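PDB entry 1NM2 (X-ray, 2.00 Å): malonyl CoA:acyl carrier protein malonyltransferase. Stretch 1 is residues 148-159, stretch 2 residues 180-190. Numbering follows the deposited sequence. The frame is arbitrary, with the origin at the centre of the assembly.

Stretch 1, residues 148-159: VSVAHLERLGLT
Stretch 2, residues 180-190: ALNEDKPEGVR

Stretch 1 ends a helix (148-155) that packs on stretch 2, where the last helical turn (180-183) gives way at Asp184 (phi/psi -125/82) to an extended segment and a type II turn from Pro186 to Val189, closed by Val189 N to Pro186 O (3.0 Å). The register is set by CA separations of 5.3 Å for Ser149-Pro186 and 6.7 Å for Leu153-Leu181; the pairs run in opposite order, so as stretch 1 advances from Ser149 to Leu153 its nearest partner steps back from Pro186 to Leu181. Together the stretches bury 447 Å².

Val148 (chi1 t) directs its CB toward stretch 2 without touching it. Ser149 (chi1 m) is buried, its small side chain fitting where OG lies 3.8 Å from Pro186 CB and 3.6 Å from Val189 CG2. The hydroxyl is not left unsatisfied: a water 3.0 Å from Ser149 OG donates to Glu187 O at 2.7 Å, bridging helix and turn. Val150 faces away.

His152 (chi1 t, chi2 84°) is the polar anchor. Its NE2 donates to Asp184 O (2.7 Å, 152°), an acceptor near the ring plane at the point where the helix has ended. Pro186, C-gamma exo, covers one ring face, its CA 3.9 Å from the His152 ring centroid and 18° off the normal; His152 CD2 also meets Pro186 CG at 3.3 Å and Leu181 CD2 at 4.0 Å. An imidazole thus serves as both donor and flat packing surface.

Leu153 (p, p) is buried, with CB 4.4 Å from Leu181 CD1. Leu156 (chi1 -90°, chi2 52°) points toward stretch 2, placing CD2 3.8 Å from Leu181 CA and 4.0 Å from Ala180 O. Gly157 (101/1) then ends the helix in a Schellman motif, with Gly157 N to Glu154 O at 2.9 Å and Leu158 N to Leu153 O at 2.9 Å; its positive phi suits glycine. Leu158 (m, m) turns back toward stretch 2, its CD2 4.4 Å from Leu181 CG, so Leu153, Leu156 and Leu158 all pack against the side chain of Leu181 (chi1 -146°, chi2 t).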

# COMPACT_ATOMS: atom_id res chain seq x y z
N VAL A 148 -15.13 -3.51 -19.45
CA VAL A 148 -14.77 -4.12 -20.73
C VAL A 148 -13.31 -4.57 -20.65
O VAL A 148 -12.94 -5.64 -21.15
CB VAL A 148 -14.93 -3.12 -21.90
CG1 VAL A 148 -14.37 -3.72 -23.18
CG2 VAL A 148 -16.41 -2.76 -22.08
N SER A 149 -12.48 -3.75 -20.03
CA SER A 149 -11.06 -4.07 -19.88
C SER A 149 -10.86 -5.31 -19.03
O SER A 149 -10.04 -6.16 -19.36
CB SER A 149 -10.31 -2.89 -19.26
OG SER A 149 -10.02 -1.91 -20.24
N VAL A 150 -11.60 -5.40 -17.94
CA VAL A 150 -11.50 -6.55 -17.05
C VAL A 150 -11.93 -7.81 -17.81
O VAL A 150 -11.24 -8.83 -17.77
CB VAL A 150 -12.38 -6.37 -15.80
CG1 VAL A 150 -12.50 -7.68 -15.03
CG2 VAL A 150 -11.78 -5.28 -14.91
N ALA A 151 -13.07 -7.73 -18.49
CA ALA A 151 -13.57 -8.87 -19.25
C ALA A 151 -12.53 -9.37 -20.25
O ALA A 151 -12.27 -10.56 -20.34
CB ALA A 151 -14.85 -8.47 -20.00
N HIS A 152 -11.91 -8.44 -20.98
CA HIS A 152 -10.90 -8.77 -21.97
C HIS A 152 -9.65 -9.40 -21.37
O HIS A 152 -9.24 -10.49 -21.77
CB HIS A 152 -10.51 -7.53 -22.77
CG HIS A 152 -9.57 -7.80 -23.90
ND1 HIS A 152 -10.00 -8.22 -25.14
CD2 HIS A 152 -8.22 -7.74 -23.97
CE1 HIS A 152 -8.95 -8.41 -25.93
NE2 HIS A 152 -7.86 -8.12 -25.24
N LEU A 153 -9.02 -8.72 -20.41
CA LEU A 153 -7.81 -9.25 -19.80
C LEU A 153 -8.05 -10.61 -19.16
O LEU A 153 -7.21 -11.51 -19.26
CB LEU A 153 -7.23 -8.27 -18.78
CG LEU A 153 -8.02 -7.98 -17.50
CD1 LEU A 153 -7.64 -9.00 -16.44
CD2 LEU A 153 -7.70 -6.57 -17.02
N GLU A 154 -9.20 -10.78 -18.50
CA GLU A 154 -9.52 -12.05 -17.86
C GLU A 154 -9.71 -13.15 -18.90
O GLU A 154 -9.32 -14.30 -18.68
CB GLU A 154 -10.78 -11.93 -17.00
CG GLU A 154 -10.61 -11.01 -15.81
CD GLU A 154 -11.80 -11.04 -14.86
OE1 GLU A 154 -12.95 -10.99 -15.34
OE2 GLU A 154 -11.58 -11.10 -13.64
N ARG A 155 -10.29 -12.78 -20.04
CA ARG A 155 -10.50 -13.75 -21.11
C ARG A 155 -9.15 -14.23 -21.63
O ARG A 155 -9.03 -15.35 -22.12
CB ARG A 155 -11.28 -13.12 -22.26
CG ARG A 155 -12.76 -13.47 -22.30
CD ARG A 155 -13.35 -13.01 -23.62
NE ARG A 155 -12.61 -13.58 -24.74
CZ ARG A 155 -12.15 -12.88 -25.77
NH1 ARG A 155 -12.35 -11.57 -25.83
NH2 ARG A 155 -11.48 -13.49 -26.74
N LEU A 156 -8.15 -13.37 -21.54
CA LEU A 156 -6.81 -13.72 -21.99
C LEU A 156 -6.05 -14.46 -20.91
O LEU A 156 -4.91 -14.88 -21.12
CB LEU A 156 -6.04 -12.47 -22.41
CG LEU A 156 -6.17 -12.04 -23.88
CD1 LEU A 156 -7.64 -11.95 -24.27
CD2 LEU A 156 -5.47 -10.70 -24.07
N GLY A 157 -6.68 -14.63 -19.75
CA GLY A 157 -6.03 -15.38 -18.68
C GLY A 157 -5.40 -14.55 -17.58
O GLY A 157 -4.83 -15.11 -16.64
N LEU A 158 -5.51 -13.23 -17.68
CA LEU A 158 -4.95 -12.34 -16.67
C LEU A 158 -5.97 -12.09 -15.56
O LEU A 158 -7.15 -12.43 -15.70
CB LEU A 158 -4.57 -10.99 -17.29
CG LEU A 158 -3.53 -10.89 -18.41
CD1 LEU A 158 -2.23 -11.52 -17.96
CD2 LEU A 158 -4.04 -11.54 -19.68
N THR A 159 -5.53 -11.49 -14.47
CA THR A 159 -6.43 -11.17 -13.37
C THR A 159 -6.32 -9.68 -13.10
O THR A 159 -5.26 -9.08 -13.28
CB THR A 159 -6.06 -11.93 -12.09
OG1 THR A 159 -4.89 -11.35 -11.52
CG2 THR A 159 -5.79 -13.39 -12.39
N ALA A 180 0.52 -10.86 -24.73
CA ALA A 180 -0.66 -11.08 -25.57
C ALA A 180 -1.65 -9.94 -25.36
O ALA A 180 -2.38 -9.55 -26.27
CB ALA A 180 -1.33 -12.41 -25.23
N LEU A 181 -1.65 -9.39 -24.14
CA LEU A 181 -2.55 -8.29 -23.79
C LEU A 181 -2.14 -7.02 -24.51
O LEU A 181 -2.98 -6.23 -24.92
CB LEU A 181 -2.51 -8.04 -22.27
CG LEU A 181 -3.78 -7.59 -21.55
CD1 LEU A 181 -3.37 -6.84 -20.29
CD2 LEU A 181 -4.63 -6.69 -22.43
N ASN A 182 -0.83 -6.83 -24.66
CA ASN A 182 -0.32 -5.64 -25.34
C ASN A 182 -0.54 -5.71 -26.84
O ASN A 182 -0.76 -4.70 -27.50
CB ASN A 182 1.17 -5.46 -25.05
CG ASN A 182 1.72 -4.19 -25.64
OD1 ASN A 182 1.13 -3.12 -25.49
ND2 ASN A 182 2.86 -4.29 -26.31
N GLU A 183 -0.47 -6.93 -27.38
CA GLU A 183 -0.66 -7.14 -28.81
C GLU A 183 -2.15 -7.09 -29.16
O GLU A 183 -2.53 -6.62 -30.23
CB GLU A 183 -0.04 -8.48 -29.22
CG GLU A 183 1.49 -8.44 -29.24
CD GLU A 183 2.13 -9.82 -29.28
OE1 GLU A 183 1.79 -10.63 -30.18
OE2 GLU A 183 2.99 -10.10 -28.41
N ASP A 184 -2.97 -7.57 -28.24
CA ASP A 184 -4.42 -7.56 -28.42
C ASP A 184 -5.01 -6.83 -27.22
O ASP A 184 -5.46 -7.45 -26.25
CB ASP A 184 -4.95 -8.99 -28.53
CG ASP A 184 -6.47 -9.05 -28.55
OD1 ASP A 184 -7.11 -8.04 -28.94
OD2 ASP A 184 -7.02 -10.10 -28.19
N LYS A 185 -5.01 -5.51 -27.30
CA LYS A 185 -5.50 -4.66 -26.22
C LYS A 185 -7.02 -4.60 -26.15
O LYS A 185 -7.72 -4.83 -27.14
CB LYS A 185 -4.98 -3.24 -26.39
CG LYS A 185 -3.46 -3.10 -26.39
CD LYS A 185 -3.07 -1.62 -26.44
CE LYS A 185 -1.56 -1.43 -26.51
NZ LYS A 185 -0.99 -2.07 -27.72
N PRO A 186 -7.55 -4.28 -24.95
CA PRO A 186 -9.01 -4.19 -24.80
C PRO A 186 -9.42 -2.94 -25.58
O PRO A 186 -8.63 -2.01 -25.73
CB PRO A 186 -9.20 -4.01 -23.30
CG PRO A 186 -7.99 -4.71 -22.71
CD PRO A 186 -6.89 -4.24 -23.64
N GLU A 187 -10.66 -2.92 -26.06
CA GLU A 187 -11.16 -1.78 -26.82
C GLU A 187 -10.98 -0.48 -26.05
O GLU A 187 -11.29 -0.40 -24.86
CB GLU A 187 -12.65 -1.98 -27.11
CG GLU A 187 -13.21 -1.02 -28.15
CD GLU A 187 -14.71 -1.14 -28.29
OE1 GLU A 187 -15.24 -2.25 -28.09
OE2 GLU A 187 -15.36 -0.11 -28.60
N GLY A 188 -10.46 0.54 -26.73
CA GLY A 188 -10.26 1.83 -26.10
C GLY A 188 -8.97 2.01 -25.33
O GLY A 188 -8.57 3.14 -25.06
N VAL A 189 -8.30 0.92 -24.97
CA VAL A 189 -7.04 1.03 -24.24
C VAL A 189 -5.97 1.53 -25.20
O VAL A 189 -5.79 0.99 -26.29
CB VAL A 189 -6.60 -0.33 -23.64
CG1 VAL A 189 -5.20 -0.20 -23.03
CG2 VAL A 189 -7.58 -0.77 -22.57
N ARG A 190 -5.25 2.57 -24.78
CA ARG A 190 -4.20 3.15 -25.60
C ARG A 190 -2.85 2.49 -25.35
O ARG A 190 -2.08 2.24 -26.28
CB ARG A 190 -4.04 4.64 -25.28
CG ARG A 190 -5.30 5.47 -25.38
CD ARG A 190 -4.99 6.92 -25.08
NE ARG A 190 -4.47 7.12 -23.73
CZ ARG A 190 -5.23 7.21 -22.64
NH1 ARG A 190 -6.55 7.11 -22.75
NH2 ARG A 190 -4.67 7.40 -21.45
O HOH W 1 -12.01 -1.00 -22.31